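Local structure of PilM (Escherichia coli, 3EOI) at residues 19-22 with 23-27; 43-46 with 47-51. The protein is of unknown function but probably takes part in building plasmid-encoded pili. All coordinates share one frame; numbering follows the deposited sequence.

Contact 1: residues 19-22 with 23-27; sequences ADFI and RYMNA
Arg-23 reaches back one helical turn to the carboxylate of Asp-20, and its course can be followed atom by atom. Arg-23 CB lies 3.4 Å from Ala-19 O, the carbonyl that accepts the Arg-23 backbone N-H. CG is turned anti to the backbone N (chi1 -164°), which sends the chain along the outside of the helix, and the bend at chi3 (64°) folds the guanidinium back over Asp-20. Arg-23 CZ passes 3.9 Å from Asp-20 CA, which sits over one face of the guanidinium. At the tip, Arg-23 NH2 donates to Asp-20 OD1 at 2.8 Å, while NH1 adds a weak bond to the same oxygen. The carboxylate and guanidinium planes are 72° apart, and NH2 meets OD1 from above the carboxylate, so this is no flat, two-oxygen salt bridge. The carboxylate has other partners too: Gln-16 NE2 donates to OD1 and Asn-57 ND2 to OD2. A short acid suits this buried place because it can gather several donors, and a long, flexible arginine can reach it from the exposed side.

Tyr-24 turns its ring edge to the Asp-20 carbonyl, with Tyr-24 CD1 3.1 Å from Asp-20 O, and sends its hydroxyl to Pro-53 O. On the inward face, Met-25 SD lies beside Phe-21 CE1 at 4.2 Å, near the ring plane; Phe-21 continues onto Trp-122 and Leu-81. Ile-22 and Asn-26 lie side by side, pointing the same way. Backbone i to i+4 bonds join the two segments. The whole is an alpha-helix packed between the sheet and the 52-58 loop, with an i to i+3 salt bridge from buried Asp-20 to exposed Arg-23 and an i to i+4 Met-aromatic contact on the sheet side.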
loop_
_atom_site.group_PDB
_atom_site.type_symbol
_atom_site.label_atom_id
_atom_site.label_comp_id
_atom_site.label_asym_id
_atom_site.label_seq_id
_atom_site.Cartn_x
_atom_site.Cartn_y
_atom_site.Cartn_z
ATOM N N ALA A 19 -2.682 -2.920 -9.409
ATOM C CA ALA A 19 -1.446 -3.045 -10.175
ATOM C C ALA A 19 -0.456 -1.974 -9.769
ATOM O O ALA A 19 0.769 -2.273 -9.579
ATOM C CB ALA A 19 -1.727 -2.980 -11.707
ATOM N N ASP A 20 -0.961 -0.746 -9.589
ATOM C CA ASP A 20 -0.079 0.332 -9.092
ATOM C C ASP A 20 0.517 0.041 -7.702
ATOM O O ASP A 20 1.723 0.265 -7.440
ATOM C CB ASP A 20 -0.798 1.683 -9.019
ATOM C CG ASP A 20 -1.269 2.185 -10.385
ATOM O OD1 ASP A 20 -0.828 1.631 -11.400
ATOM O OD2 ASP A 20 -2.031 3.200 -10.419
ATOM N N PHE A 21 -0.354 -0.393 -6.787
ATOM C CA PHE A 21 0.077 -0.770 -5.436
ATOM C C PHE A 21 1.224 -1.814 -5.545
ATOM O O PHE A 21 2.291 -1.732 -4.874
ATOM C CB PHE A 21 -1.134 -1.356 -4.701
ATOM C CG PHE A 21 -0.928 -1.620 -3.230
ATOM C CD1 PHE A 21 -0.072 -2.655 -2.796
ATOM C CD2 PHE A 21 -1.579 -0.828 -2.263
ATOM C CE1 PHE A 21 0.119 -2.889 -1.461
ATOM C CE2 PHE A 21 -1.419 -1.113 -0.856
ATOM C CZ PHE A 21 -0.535 -2.157 -0.469
ATOM N N ILE A 22 1.001 -2.861 -6.338
ATOM C CA ILE A 22 1.983 -3.952 -6.345
ATOM C C ILE A 22 3.293 -3.450 -6.941
ATOM O O ILE A 22 4.391 -3.810 -6.464
ATOM C CB ILE A 22 1.448 -5.174 -7.104
ATOM C CG1 ILE A 22 0.336 -5.819 -6.266
ATOM C CG2 ILE A 22 2.562 -6.187 -7.336
ATOM C CD1 ILE A 22 -0.546 -6.718 -7.028
ATOM N N ARG A 23 3.191 -2.604 -7.958
ATOM C CA ARG A 23 4.391 -2.058 -8.617
ATOM C C ARG A 23 5.233 -1.253 -7.663
ATOM O O ARG A 23 6.500 -1.406 -7.622
ATOM C CB ARG A 23 3.963 -1.176 -9.783
ATOM C CG ARG A 23 5.047 -0.871 -10.737
ATOM C CD ARG A 23 4.424 -0.382 -12.020
ATOM N NE ARG A 23 3.693 0.883 -11.827
ATOM C CZ ARG A 23 2.373 1.049 -12.025
ATOM N NH1 ARG A 23 1.591 0.041 -12.443
ATOM N NH2 ARG A 23 1.851 2.258 -11.825
ATOM N N TYR A 24 4.577 -0.363 -6.913
ATOM C CA TYR A 24 5.284 0.469 -5.933
ATOM C C TYR A 24 5.797 -0.348 -4.750
ATOM O O TYR A 24 6.957 -0.171 -4.309
ATOM C CB TYR A 24 4.409 1.654 -5.455
ATOM C CG TYR A 24 4.436 2.789 -6.494
ATOM C CD1 TYR A 24 3.553 2.761 -7.559
ATOM C CD2 TYR A 24 5.374 3.847 -6.442
ATOM C CE1 TYR A 24 3.519 3.735 -8.533
ATOM C CE2 TYR A 24 5.346 4.875 -7.451
ATOM C CZ TYR A 24 4.399 4.784 -8.489
ATOM O OH TYR A 24 4.310 5.674 -9.565
ATOM N N MET A 25 4.936 -1.188 -4.164
ATOM C CA MET A 25 5.366 -2.151 -3.147
ATOM C C MET A 25 6.672 -2.878 -3.563
ATOM O O MET A 25 7.666 -2.885 -2.821
ATOM C CB MET A 25 4.247 -3.184 -2.878
ATOM C CG MET A 25 4.701 -4.245 -1.916
ATOM S SD MET A 25 3.366 -5.485 -1.490
ATOM C CE MET A 25 3.147 -6.227 -2.998
ATOM N N ASN A 26 6.657 -3.525 -4.737
ATOM C CA ASN A 26 7.857 -4.282 -5.210
ATOM C C ASN A 26 9.065 -3.368 -5.343
ATOM O O ASN A 26 10.192 -3.719 -4.935
ATOM C CB ASN A 26 7.576 -4.980 -6.536
ATOM C CG ASN A 26 6.879 -6.292 -6.348
ATOM O OD1 ASN A 26 7.116 -6.979 -5.362
ATOM N ND2 ASN A 26 5.997 -6.630 -7.267
ATOM N N ALA A 27 8.862 -2.170 -5.874
ATOM C CA ALA A 27 10.019 -1.257 -6.037
ATOM C C ALA A 27 10.610 -0.803 -4.697
ATOM O O ALA A 27 11.862 -0.730 -4.522
ATOM C CB ALA A 27 9.634 -0.068 -6.872
#

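Contact 2: residues 43-46 with 47-51; sequences GQLT and SAQLG
Thr-46 and Gln-49 cross at a slant, each side chain reaching for the other's backbone N-H. Thr-46 OG1 stands between its own backbone N and carbonyl carbon (chi1 66°), a position from which it accepts the Gln-49 N-H at an N-to-OG1 distance of 3.2 Å and an almost straight 168°. In return, Gln-49 runs extended beyond CG and brings its OE1 to within 2.9 Å of Thr-46 N. That donor is tilted 22° from the amide's carbonyl plane. The threonine hydroxyl adds a weak bond to OE1, and Gln-49 CG passes 3.4 Å from Thr-46 OG1, so Gln-49 CG touches the threonine hydroxyl where the two cross. Threonine suits the place because its hydroxyl sits close enough to the backbone to take up an N-H of the first turn; glutamine is long enough to reach back past it.

Leu-45 crosses both Gln-49 and Leu-50 at about a right angle. Leu-45 CA lies 3.4 Å from Gln-49 OE1, while Leu-45 CD1 packs against Leu-50 CD2 at 3.6 Å. This apolar pair rests on helix 10-34, where Leu-45 touches Tyr-31 and Leu-50 touches Ile-28. Leu-50 CG also lies 3.3 Å from Thr-46 O, the carbonyl that accepts the Leu-50 backbone N-H and closes the first turn. With Thr-46 as N-cap, Leu-45 is the residue before the cap and Leu-50 the fourth after it, the pair that defines a hydrophobic staple. Capping box and staple together start helix 47-50, and the staple joins it to helix 10-34.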
loop_
_atom_site.group_PDB
_atom_site.type_symbol
_atom_site.label_atom_id
_atom_site.label_comp_id
_atom_site.label_asym_id
_atom_site.label_seq_id
_atom_site.Cartn_x
_atom_site.Cartn_y
_atom_site.Cartn_z
ATOM N N GLY A 43 10.938 8.706 6.427
ATOM C CA GLY A 43 10.502 9.517 5.257
ATOM C C GLY A 43 10.110 8.583 4.146
ATOM O O GLY A 43 9.505 7.550 4.382
ATOM N N GLN A 44 10.407 9.002 2.926
ATOM C CA GLN A 44 10.027 8.220 1.764
ATOM C C GLN A 44 11.225 8.035 0.840
ATOM O O GLN A 44 12.148 8.885 0.786
ATOM C CB GLN A 44 8.969 8.979 0.939
ATOM C CG GLN A 44 7.526 8.976 1.428
ATOM C CD GLN A 44 7.243 9.886 2.595
ATOM O OE1 GLN A 44 7.803 10.996 2.698
ATOM N NE2 GLN A 44 6.304 9.458 3.466
ATOM N N LEU A 45 11.160 6.964 0.036
ATOM C CA LEU A 45 12.137 6.772 -1.016
ATOM C C LEU A 45 11.750 7.709 -2.156
ATOM O O LEU A 45 10.582 8.094 -2.298
ATOM C CB LEU A 45 12.119 5.333 -1.518
ATOM C CG LEU A 45 12.354 4.290 -0.458
ATOM C CD1 LEU A 45 12.391 2.949 -1.145
ATOM C CD2 LEU A 45 13.683 4.529 0.211
ATOM N N THR A 46 12.698 8.059 -3.002
ATOM C CA THR A 46 12.377 9.012 -4.077
ATOM C C THR A 46 11.975 8.356 -5.380
ATOM O O THR A 46 12.151 7.150 -5.570
ATOM C CB THR A 46 13.574 9.918 -4.395
ATOM O OG1 THR A 46 14.624 9.106 -4.937
ATOM C CG2 THR A 46 14.083 10.670 -3.126
ATOM N N SER A 47 11.450 9.171 -6.301
ATOM C CA SER A 47 11.112 8.680 -7.657
ATOM C C SER A 47 12.303 8.102 -8.364
ATOM O O SER A 47 12.194 7.020 -8.988
ATOM C CB SER A 47 10.470 9.781 -8.503
ATOM O OG SER A 47 9.116 9.905 -8.115
ATOM N N ALA A 48 13.462 8.739 -8.220
ATOM C CA ALA A 48 14.662 8.164 -8.813
ATOM C C ALA A 48 14.989 6.790 -8.224
ATOM O O ALA A 48 15.297 5.863 -8.966
ATOM C CB ALA A 48 15.857 9.096 -8.676
ATOM N N GLN A 49 14.931 6.650 -6.893
ATOM C CA GLN A 49 15.212 5.337 -6.270
ATOM C C GLN A 49 14.246 4.252 -6.699
ATOM O O GLN A 49 14.648 3.102 -6.920
ATOM C CB GLN A 49 15.273 5.453 -4.751
ATOM C CG GLN A 49 16.421 6.342 -4.315
ATOM C CD GLN A 49 16.356 6.778 -2.865
ATOM O OE1 GLN A 49 15.281 7.002 -2.312
ATOM N NE2 GLN A 49 17.518 6.928 -2.245
ATOM N N LEU A 50 12.978 4.594 -6.841
ATOM C CA LEU A 50 11.967 3.619 -7.254
ATOM C C LEU A 50 11.918 3.371 -8.777
ATOM O O LEU A 50 11.355 2.371 -9.255
ATOM C CB LEU A 50 10.605 4.098 -6.783
ATOM C CG LEU A 50 10.547 4.291 -5.275
ATOM C CD1 LEU A 50 9.165 4.525 -4.865
ATOM C CD2 LEU A 50 11.106 3.086 -4.475
ATOM N N GLY A 51 12.469 4.306 -9.541
ATOM C CA GLY A 51 12.292 4.254 -10.993
ATOM C C GLY A 51 10.865 4.443 -11.465
ATOM O O GLY A 51 10.488 3.992 -12.552
#

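In the fold
From the N terminus, the chain enters the long helix 10-34, and contact 1 links successive turns near its middle. Contact 2 opens at Gly-43, whose backbone pairs with Ile-62 of edge strand 59-63, and goes on to start helix 47-50. Both contacts are local, so neither closes a loop; they lie in series, neither nested nor crossed. The loop between the two helices is brought back by their mutual packing: Ala-27 CB lies 3.8 Å from Leu-50 O, and Tyr-24 also packs on Leu-50. Residues 19-27 thus meet strands 66-72 and 119-123 and helix 77-84, as well as helix 47-50 and the loop that carries Leu-52, Pro-53, Thr-55, Asn-57 and Val-58.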